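Polyhedrin (Simulium ubiquitum cypovirus, PDB 5A9A) forms the crystalline matrix of cypovirus polyhedra, the insect-virus occlusion bodies that probably embed and protect virus particles, and binds nucleotide. Local coordinates at residues A[62-67]-A[81-86]; A[118-123]-A[142-147]. All coordinates share one frame; numbering follows the deposited sequence.

Interaction 1: A[62-67]-A[81-86]; sequences FNWRDM and EFENQI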
ATOM      1  N   PHE A  62     -11.327   2.861  -0.076  1.00 16.83           N
ATOM      2  CA  PHE A  62     -11.478   3.699  -1.247  1.00 16.45           C
ATOM      3  C   PHE A  62     -11.664   5.113  -0.737  1.00 16.43           C
ATOM      4  O   PHE A  62     -12.660   5.395  -0.074  1.00 16.49           O
ATOM      5  CB  PHE A  62     -12.709   3.284  -2.055  1.00 17.01           C
ATOM      6  CG  PHE A  62     -12.550   1.982  -2.785  1.00 17.93           C
ATOM      7  CD1 PHE A  62     -12.550   0.780  -2.096  1.00 19.16           C
ATOM      8  CD2 PHE A  62     -12.411   1.962  -4.161  1.00 20.04           C
ATOM      9  CE1 PHE A  62     -12.408  -0.419  -2.769  1.00 18.21           C
ATOM     10  CE2 PHE A  62     -12.272   0.765  -4.840  1.00 19.88           C
ATOM     11  CZ  PHE A  62     -12.266  -0.426  -4.141  1.00 19.81           C
ATOM     12  N   ASN A  63     -10.713   6.001  -1.010  1.00 16.12           N
ATOM     13  CA  ASN A  63     -10.915   7.402  -0.664  1.00 15.60           C
ATOM     14  C   ASN A  63     -11.963   7.948  -1.617  1.00 16.21           C
ATOM     15  O   ASN A  63     -12.384   7.239  -2.530  1.00 16.16           O
ATOM     16  CB  ASN A  63      -9.611   8.204  -0.725  1.00 16.53           C
ATOM     17  CG  ASN A  63      -9.012   8.271  -2.123  1.00 18.15           C
ATOM     18  OD1 ASN A  63      -9.721   8.236  -3.128  1.00 16.38           O
ATOM     19  ND2 ASN A  63      -7.691   8.380  -2.186  1.00 16.32           N
ATOM     20  N   TRP A  64     -12.397   9.187  -1.418  1.00 15.17           N
ATOM     21  CA  TRP A  64     -13.501   9.708  -2.214  1.00 16.15           C
ATOM     22  C   TRP A  64     -13.221   9.573  -3.709  1.00 16.51           C
ATOM     23  O   TRP A  64     -14.069   9.108  -4.468  1.00 15.61           O
ATOM     24  CB  TRP A  64     -13.794  11.169  -1.876  1.00 16.36           C
ATOM     25  CG  TRP A  64     -14.955  11.689  -2.653  1.00 17.60           C
ATOM     26  CD1 TRP A  64     -16.266  11.647  -2.288  1.00 17.48           C
ATOM     27  CD2 TRP A  64     -14.917  12.301  -3.946  1.00 16.71           C
ATOM     28  NE1 TRP A  64     -17.048  12.201  -3.270  1.00 16.58           N
ATOM     29  CE2 TRP A  64     -16.244  12.610  -4.299  1.00 16.69           C
ATOM     30  CE3 TRP A  64     -13.889  12.620  -4.838  1.00 16.70           C
ATOM     31  CZ2 TRP A  64     -16.572  13.223  -5.506  1.00 16.82           C
ATOM     32  CZ3 TRP A  64     -14.215  13.234  -6.035  1.00 17.70           C
ATOM     33  CH2 TRP A  64     -15.546  13.531  -6.356  1.00 16.89           C
ATOM     34  N   ARG A  65     -12.026   9.981  -4.126  1.00 17.16           N
ATOM     35  CA  ARG A  65     -11.649   9.941  -5.534  1.00 16.28           C
ATOM     36  C   ARG A  65     -11.689   8.517  -6.077  1.00 16.39           C
ATOM     37  O   ARG A  65     -12.052   8.296  -7.231  1.00 17.84           O
ATOM     38  CB  ARG A  65     -10.246  10.522  -5.716  1.00 17.65           C
ATOM     39  CG  ARG A  65      -9.882  10.840  -7.157  1.00 19.33           C
ATOM     40  CD  ARG A  65     -10.668  12.038  -7.678  1.00 25.93           C
ATOM     41  NE  ARG A  65     -10.235  12.420  -9.020  1.00 28.55           N
ATOM     42  CZ  ARG A  65      -9.740  13.610  -9.352  1.00 27.86           C
ATOM     43  NH1 ARG A  65      -9.630  14.576  -8.449  1.00 24.69           N
ATOM     44  NH2 ARG A  65      -9.372  13.842 -10.605  1.00 26.27           N
ATOM     45  N   ASP A  66     -11.316   7.553  -5.237  1.00 15.50           N
ATOM     46  CA  ASP A  66     -11.281   6.150  -5.640  1.00 16.46           C
ATOM     47  C   ASP A  66     -12.665   5.604  -5.970  1.00 16.66           C
ATOM     48  O   ASP A  66     -12.784   4.531  -6.560  1.00 16.23           O
ATOM     49  CB  ASP A  66     -10.659   5.297  -4.528  1.00 17.95           C
ATOM     50  CG  ASP A  66      -9.181   5.591  -4.321  1.00 21.42           C
ATOM     51  OD1 ASP A  66      -8.511   5.973  -5.300  1.00 19.02           O
ATOM     52  OD2 ASP A  66      -8.689   5.436  -3.182  1.00 19.78           O
ATOM     53  N   MET A  67     -13.707   6.337  -5.589  1.00 15.45           N
ATOM     54  CA  MET A  67     -15.077   5.875  -5.785  1.00 15.63           C
ATOM     55  C   MET A  67     -15.522   6.038  -7.233  1.00 16.93           C
ATOM     56  O   MET A  67     -16.427   5.339  -7.691  1.00 15.64           O
ATOM     57  CB  MET A  67     -16.041   6.651  -4.877  1.00 15.88           C
ATOM     58  CG  MET A  67     -15.743   6.548  -3.383  1.00 14.85           C
ATOM     59  SD  MET A  67     -16.146   4.948  -2.644  1.00 16.14           S
ATOM     60  CE  MET A  67     -17.935   5.039  -2.549  1.00 18.46           C
ATOM     61  N   GLU A  81     -12.524  19.634  -9.318  1.00 18.72           N
ATOM     62  CA  GLU A  81     -13.347  20.708  -8.776  1.00 18.90           C
ATOM     63  C   GLU A  81     -14.476  20.154  -7.917  1.00 17.77           C
ATOM     64  O   GLU A  81     -14.810  20.718  -6.875  1.00 16.53           O
ATOM     65  CB  GLU A  81     -13.923  21.568  -9.901  1.00 19.81           C
ATOM     66  CG  GLU A  81     -12.874  22.287 -10.724  1.00 20.65           C
ATOM     67  CD  GLU A  81     -11.964  23.156  -9.876  1.00 23.65           C
ATOM     68  OE1 GLU A  81     -12.332  23.469  -8.721  1.00 19.08           O
ATOM     69  OE2 GLU A  81     -10.880  23.528 -10.366  1.00 27.55           O
ATOM     70  N   PHE A  82     -15.070  19.048  -8.353  1.00 16.24           N
ATOM     71  CA  PHE A  82     -16.120  18.423  -7.564  1.00 16.94           C
ATOM     72  C   PHE A  82     -15.531  17.951  -6.236  1.00 16.79           C
ATOM     73  O   PHE A  82     -16.138  18.120  -5.180  1.00 14.35           O
ATOM     74  CB  PHE A  82     -16.759  17.253  -8.311  1.00 17.14           C
ATOM     75  CG  PHE A  82     -18.106  16.861  -7.769  1.00 18.83           C
ATOM     76  CD1 PHE A  82     -18.212  15.994  -6.690  1.00 16.88           C
ATOM     77  CD2 PHE A  82     -19.266  17.374  -8.329  1.00 18.19           C
ATOM     78  CE1 PHE A  82     -19.453  15.637  -6.188  1.00 18.16           C
ATOM     79  CE2 PHE A  82     -20.509  17.019  -7.832  1.00 20.26           C
ATOM     80  CZ  PHE A  82     -20.602  16.150  -6.760  1.00 19.35           C
ATOM     81  N   GLU A  83     -14.336  17.371  -6.290  1.00 16.06           N
ATOM     82  CA  GLU A  83     -13.680  16.910  -5.072  1.00 17.85           C
ATOM     83  C   GLU A  83     -13.395  18.080  -4.129  1.00 17.96           C
ATOM     84  O   GLU A  83     -13.555  17.961  -2.915  1.00 16.11           O
ATOM     85  CB  GLU A  83     -12.383  16.161  -5.383  1.00 17.31           C
ATOM     86  CG  GLU A  83     -11.748  15.552  -4.142  1.00 16.93           C
ATOM     87  CD  GLU A  83     -10.534  14.701  -4.446  1.00 19.31           C
ATOM     88  OE1 GLU A  83      -9.988  14.800  -5.569  1.00 17.28           O
ATOM     89  OE2 GLU A  83     -10.124  13.936  -3.548  1.00 19.10           O
ATOM     90  N   ASN A  84     -12.973  19.211  -4.687  1.00 19.03           N
ATOM     91  CA  ASN A  84     -12.756  20.410  -3.885  1.00 18.83           C
ATOM     92  C   ASN A  84     -14.015  20.802  -3.124  1.00 19.28           C
ATOM     93  O   ASN A  84     -13.985  20.994  -1.907  1.00 19.55           O
ATOM     94  CB  ASN A  84     -12.322  21.586  -4.762  1.00 21.86           C
ATOM     95  CG  ASN A  84     -10.839  21.574  -5.071  1.00 22.53           C
ATOM     96  OD1 ASN A  84     -10.041  21.001  -4.328  1.00 21.53           O
ATOM     97  ND2 ASN A  84     -10.458  22.225  -6.168  1.00 23.80           N
ATOM     98  N   GLN A  85     -15.122  20.921  -3.848  1.00 17.54           N
ATOM     99  CA  GLN A  85     -16.378  21.346  -3.249  1.00 18.76           C
ATOM    100  C   GLN A  85     -16.826  20.369  -2.164  1.00 18.41           C
ATOM    101  O   GLN A  85     -17.339  20.778  -1.123  1.00 17.80           O
ATOM    102  CB  GLN A  85     -17.464  21.480  -4.318  1.00 18.00           C
ATOM    103  CG  GLN A  85     -18.771  22.043  -3.788  1.00 16.09           C
ATOM    104  CD  GLN A  85     -18.572  23.328  -3.003  1.00 18.21           C
ATOM    105  OE1 GLN A  85     -17.666  24.111  -3.290  1.00 14.81           O
ATOM    106  NE2 GLN A  85     -19.411  23.546  -2.001  1.00 16.77           N
ATOM    107  N   ILE A  86     -16.619  19.078  -2.406  1.00 17.54           N
ATOM    108  CA  ILE A  86     -17.034  18.057  -1.452  1.00 21.12           C
ATOM    109  C   ILE A  86     -16.144  18.034  -0.207  1.00 18.26           C
ATOM    110  O   ILE A  86     -16.645  18.011   0.915  1.00 16.22           O
ATOM    111  CB  ILE A  86     -17.031  16.654  -2.091  1.00 21.48           C
ATOM    112  CG1 ILE A  86     -18.030  16.591  -3.248  1.00 18.94           C
ATOM    113  CG2 ILE A  86     -17.367  15.598  -1.048  1.00 19.20           C
ATOM    114  CD1 ILE A  86     -19.480  16.664  -2.813  1.00 22.85           C
TER
HETATM  115  O   HOH W   1      -9.904  11.345  -2.097  1.00 16.71           O
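Charge pairing joins R65 to E83: NH1 donates to OE1 over 2.9 Å with an N-H...O angle of 154°. The oxygen sits at the guanidinium edge, practically in its plane, and is met nearly along its own C-O axis. The guanidinium and carboxylate planes are turned 67° apart, and NH1 is the one guanidinium nitrogen bonded to E83. R65 NE pairs with D71 and E83 OE2 with R87; the two arginines would be expected to favour an ionised carboxylate. E83 OE1 also accepts from N204 ND2 of a second subunit. One water adds a bridge, accepting from R65 N and donating to E83 OE2 at 3.0 Å.

The segments place a turn after strand 57-62 against helix 76-87, which also bears the UTP-binding R78 and H79; the F82 side chain comes within about 7 Å of the nucleotide. In the turn N63 OD1 accepts from D66 N at 2.7 Å, an Asx motif, and D66 OD2 accepts in return from N63 N.

Apolar contact centres on W64. The E83 side chain and the indole run past one another in opposite senses, CB 3.5 Å from W64 CZ3; E83 CA makes an off-centre CH-pi contact with the six-membered ring. F82 meets that ring rim to rim, CD1 lying 3.4 Å from W64 CZ2. I86 CG2 lies over one indole face, 4.1 Å from W64 NE1, whose hydrogen bond goes to Q167 O.

Interaction 2: A[118-123]-A[142-147]; sequences NVRVEV and PRCYKG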
ATOM      1  N   ASN A 118     -15.310 -10.421  13.345  1.00 19.80           N
ATOM      2  CA  ASN A 118     -14.323  -9.344  13.307  1.00 21.88           C
ATOM      3  C   ASN A 118     -14.329  -8.549  12.006  1.00 20.74           C
ATOM      4  O   ASN A 118     -13.509  -7.649  11.816  1.00 19.34           O
ATOM      5  CB  ASN A 118     -12.923  -9.906  13.566  1.00 22.79           C
ATOM      6  CG  ASN A 118     -12.663 -10.162  15.038  1.00 22.71           C
ATOM      7  OD1 ASN A 118     -13.570 -10.067  15.863  1.00 20.63           O
ATOM      8  ND2 ASN A 118     -11.421 -10.486  15.373  1.00 21.88           N
ATOM      9  N   VAL A 119     -15.252  -8.884  11.112  1.00 18.04           N
ATOM     10  CA  VAL A 119     -15.408  -8.140   9.869  1.00 17.65           C
ATOM     11  C   VAL A 119     -15.906  -6.724  10.147  1.00 18.86           C
ATOM     12  O   VAL A 119     -16.791  -6.512  10.982  1.00 16.35           O
ATOM     13  CB  VAL A 119     -16.391  -8.852   8.912  1.00 17.16           C
ATOM     14  CG1 VAL A 119     -16.846  -7.911   7.801  1.00 19.59           C
ATOM     15  CG2 VAL A 119     -15.751 -10.103   8.332  1.00 16.38           C
ATOM     16  N   ARG A 120     -15.322  -5.756   9.450  1.00 15.89           N
ATOM     17  CA  ARG A 120     -15.774  -4.374   9.521  1.00 16.22           C
ATOM     18  C   ARG A 120     -15.879  -3.809   8.112  1.00 15.63           C
ATOM     19  O   ARG A 120     -14.924  -3.874   7.341  1.00 15.52           O
ATOM     20  CB  ARG A 120     -14.796  -3.514  10.326  1.00 17.07           C
ATOM     21  CG  ARG A 120     -14.537  -3.983  11.752  1.00 17.95           C
ATOM     22  CD  ARG A 120     -15.752  -3.815  12.651  1.00 17.61           C
ATOM     23  NE  ARG A 120     -15.431  -4.116  14.045  1.00 19.65           N
ATOM     24  CZ  ARG A 120     -15.585  -5.309  14.615  1.00 19.92           C
ATOM     25  NH1 ARG A 120     -16.072  -6.330  13.921  1.00 18.85           N
ATOM     26  NH2 ARG A 120     -15.257  -5.480  15.889  1.00 16.81           N
ATOM     27  N   VAL A 121     -17.047  -3.271   7.778  1.00 15.52           N
ATOM     28  CA  VAL A 121     -17.234  -2.536   6.534  1.00 16.42           C
ATOM     29  C   VAL A 121     -17.899  -1.215   6.876  1.00 16.86           C
ATOM     30  O   VAL A 121     -19.013  -1.187   7.397  1.00 14.86           O
ATOM     31  CB  VAL A 121     -18.106  -3.302   5.526  1.00 18.18           C
ATOM     32  CG1 VAL A 121     -18.352  -2.450   4.285  1.00 16.14           C
ATOM     33  CG2 VAL A 121     -17.454  -4.625   5.147  1.00 17.13           C
ATOM     34  N   GLU A 122     -17.213  -0.116   6.589  1.00 15.24           N
ATOM     35  CA  GLU A 122     -17.690   1.185   7.028  1.00 17.59           C
ATOM     36  C   GLU A 122     -17.765   2.186   5.885  1.00 18.27           C
ATOM     37  O   GLU A 122     -16.801   2.384   5.147  1.00 15.37           O
ATOM     38  CB  GLU A 122     -16.786   1.721   8.140  1.00 18.08           C
ATOM     39  CG  GLU A 122     -17.359   2.924   8.873  1.00 18.86           C
ATOM     40  CD  GLU A 122     -16.709   3.143  10.229  1.00 21.71           C
ATOM     41  OE1 GLU A 122     -15.515   3.510  10.266  1.00 18.55           O
ATOM     42  OE2 GLU A 122     -17.393   2.945  11.257  1.00 19.85           O
ATOM     43  N   VAL A 123     -18.931   2.803   5.741  1.00 17.45           N
ATOM     44  CA  VAL A 123     -19.108   3.887   4.788  1.00 19.67           C
ATOM     45  C   VAL A 123     -18.682   5.176   5.471  1.00 20.44           C
ATOM     46  O   VAL A 123     -19.358   5.669   6.373  1.00 19.37           O
ATOM     47  CB  VAL A 123     -20.568   3.992   4.321  1.00 22.21           C
ATOM     48  CG1 VAL A 123     -20.715   5.090   3.280  1.00 21.93           C
ATOM     49  CG2 VAL A 123     -21.037   2.658   3.762  1.00 19.97           C
ATOM     50  N   PRO A 142     -19.941   3.566  15.363  1.00 20.31           N
ATOM     51  CA  PRO A 142     -21.223   2.938  15.707  1.00 19.23           C
ATOM     52  C   PRO A 142     -22.115   2.637  14.498  1.00 22.07           C
ATOM     53  O   PRO A 142     -23.109   1.927  14.650  1.00 20.28           O
ATOM     54  CB  PRO A 142     -21.889   3.978  16.615  1.00 20.48           C
ATOM     55  CG  PRO A 142     -21.266   5.274  16.244  1.00 22.98           C
ATOM     56  CD  PRO A 142     -19.863   4.964  15.819  1.00 20.98           C
ATOM     57  N   ARG A 143     -21.766   3.162  13.327  1.00 20.83           N
ATOM     58  CA  ARG A 143     -22.549   2.926  12.115  1.00 22.72           C
ATOM     59  C   ARG A 143     -21.867   1.905  11.206  1.00 22.28           C
ATOM     60  O   ARG A 143     -22.277   1.700  10.064  1.00 21.17           O
ATOM     61  CB  ARG A 143     -22.762   4.237  11.359  1.00 28.13           C
ATOM     62  CG  ARG A 143     -23.564   5.266  12.139  1.00 36.11           C
ATOM     63  CD  ARG A 143     -23.395   6.668  11.573  1.00 46.37           C
ATOM     64  NE  ARG A 143     -24.508   7.058  10.708  1.00 54.58           N
ATOM     65  CZ  ARG A 143     -24.470   7.062   9.378  1.00 53.04           C
ATOM     66  NH1 ARG A 143     -23.370   6.697   8.728  1.00 50.60           N
ATOM     67  NH2 ARG A 143     -25.541   7.438   8.689  1.00 49.36           N
ATOM     68  N   CYS A 144     -20.822   1.272  11.725  1.00 19.32           N
ATOM     69  CA  CYS A 144     -20.069   0.273  10.980  1.00 19.34           C
ATOM     70  C   CYS A 144     -20.912  -0.964  10.681  1.00 18.52           C
ATOM     71  O   CYS A 144     -21.669  -1.423  11.534  1.00 19.15           O
ATOM     72  CB  CYS A 144     -18.836  -0.133  11.793  1.00 18.77           C
ATOM     73  SG  CYS A 144     -17.616  -1.080  10.884  1.00 19.13           S
ATOM     74  N   TYR A 145     -20.785  -1.498   9.466  1.00 18.95           N
ATOM     75  CA  TYR A 145     -21.401  -2.778   9.125  1.00 19.20           C
ATOM     76  C   TYR A 145     -20.588  -3.915   9.736  1.00 19.22           C
ATOM     77  O   TYR A 145     -19.359  -3.855   9.767  1.00 18.93           O
ATOM     78  CB  TYR A 145     -21.460  -2.978   7.606  1.00 18.97           C
ATOM     79  CG  TYR A 145     -22.471  -2.120   6.878  1.00 21.29           C
ATOM     80  CD1 TYR A 145     -22.183  -0.803   6.539  1.00 23.32           C
ATOM     81  CD2 TYR A 145     -23.706  -2.639   6.498  1.00 21.49           C
ATOM     82  CE1 TYR A 145     -23.106  -0.021   5.859  1.00 23.92           C
ATOM     83  CE2 TYR A 145     -24.632  -1.864   5.822  1.00 21.82           C
ATOM     84  CZ  TYR A 145     -24.326  -0.560   5.502  1.00 23.16           C
ATOM     85  OH  TYR A 145     -25.242   0.212   4.822  1.00 24.54           O
ATOM     86  N   LYS A 146     -21.275  -4.952  10.210  1.00 20.17           N
ATOM     87  CA  LYS A 146     -20.607  -6.113  10.790  1.00 22.42           C
ATOM     88  C   LYS A 146     -20.896  -7.367   9.965  1.00 18.92           C
ATOM     89  O   LYS A 146     -21.763  -7.363   9.093  1.00 18.21           O
ATOM     90  CB  LYS A 146     -21.058  -6.322  12.240  1.00 23.33           C
ATOM     91  CG  LYS A 146     -20.992  -5.065  13.107  1.00 20.59           C
ATOM     92  CD  LYS A 146     -19.556  -4.649  13.408  1.00 18.59           C
ATOM     93  CE  LYS A 146     -19.500  -3.244  14.000  1.00 17.21           C
ATOM     94  NZ  LYS A 146     -20.289  -3.112  15.260  1.00 14.61           N
ATOM     95  N   GLY A 147     -20.163  -8.438  10.253  1.00 19.38           N
ATOM     96  CA  GLY A 147     -20.287  -9.683   9.518  1.00 18.54           C
ATOM     97  C   GLY A 147     -21.694 -10.252   9.480  1.00 19.64           C
ATOM     98  O   GLY A 147     -22.117 -10.811   8.466  1.00 18.00           O
TER
HETATM   99  O   HOH W   2     -18.441  -8.135  12.346  1.00 21.25           O
HETATM  100  O   HOH W   3     -19.606   4.566  12.063  1.00 18.22           O
HETATM  101  O   HOH W   4     -21.074   2.421   7.458  1.00 19.52           O
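The ring of Y145 receives V121 O at its edge, in plane, with ring atom CD1 3.3 Å from that oxygen. V123 CG2 approaches the same ring obliquely, 4.0 Å from CE1, and the two side chains run side by side in the same direction. Over one face of the R120 guanidinium lies K146 CD, 3.9 Å from NH1: the lysine's aliphatic part makes the contact, and its NZ stays 5.1 Å from R120 NE. V119 O lies in the guanidinium plane and accepts from R120 NH1, which itself sits above the carbonyl plane and also bonds E117 O.

V121 and Y145 form an antiparallel hydrogen-bonded pair, which attaches the short, weakly bonded strand 145-146, outermost within this chain, to strand 120-124 of a four-stranded sheet. V121 N reaches Y145 O with an N-H...O angle of 172°, whereas Y145 N returns to V121 O at 145°. Their side chains share the sheet face that packs on I162 of strand 157-163.

Beside R120, C144 puts its SG anti to the backbone N (chi1 -167°), which brings it 3.8 Å from R120 CD. E122 OE2 comes within 3.4 Å of C144 CB and accepts from G141 N. Past the direct pair, waters connect the backbones: one accepts from G147 N and lies 2.7 Å from V119 O, a likely acceptor; another accepts from V123 N and donates to R143 O, 3.0 Å away.

Both segments of interaction 1 precede those of interaction 2 in the sequence. Their centres are 22 Å apart and their nearest atoms about 6 Å, without touching. The four-stranded antiparallel sheet relates them: strand 57-62, which leads into segment 62-67, is one outermost strand within the chain, and strand 145-146 of interaction 2 is the other, with 170-176 and 120-124 between them. Interaction 1 thus fastens helix 76-87 beyond the end of one border strand, near the UTP pocket and a second subunit, whereas interaction 2 builds the opposite border, away from the UTP pocket and untouched by the assembly's other chains, although several of its residues meet crystal neighbours.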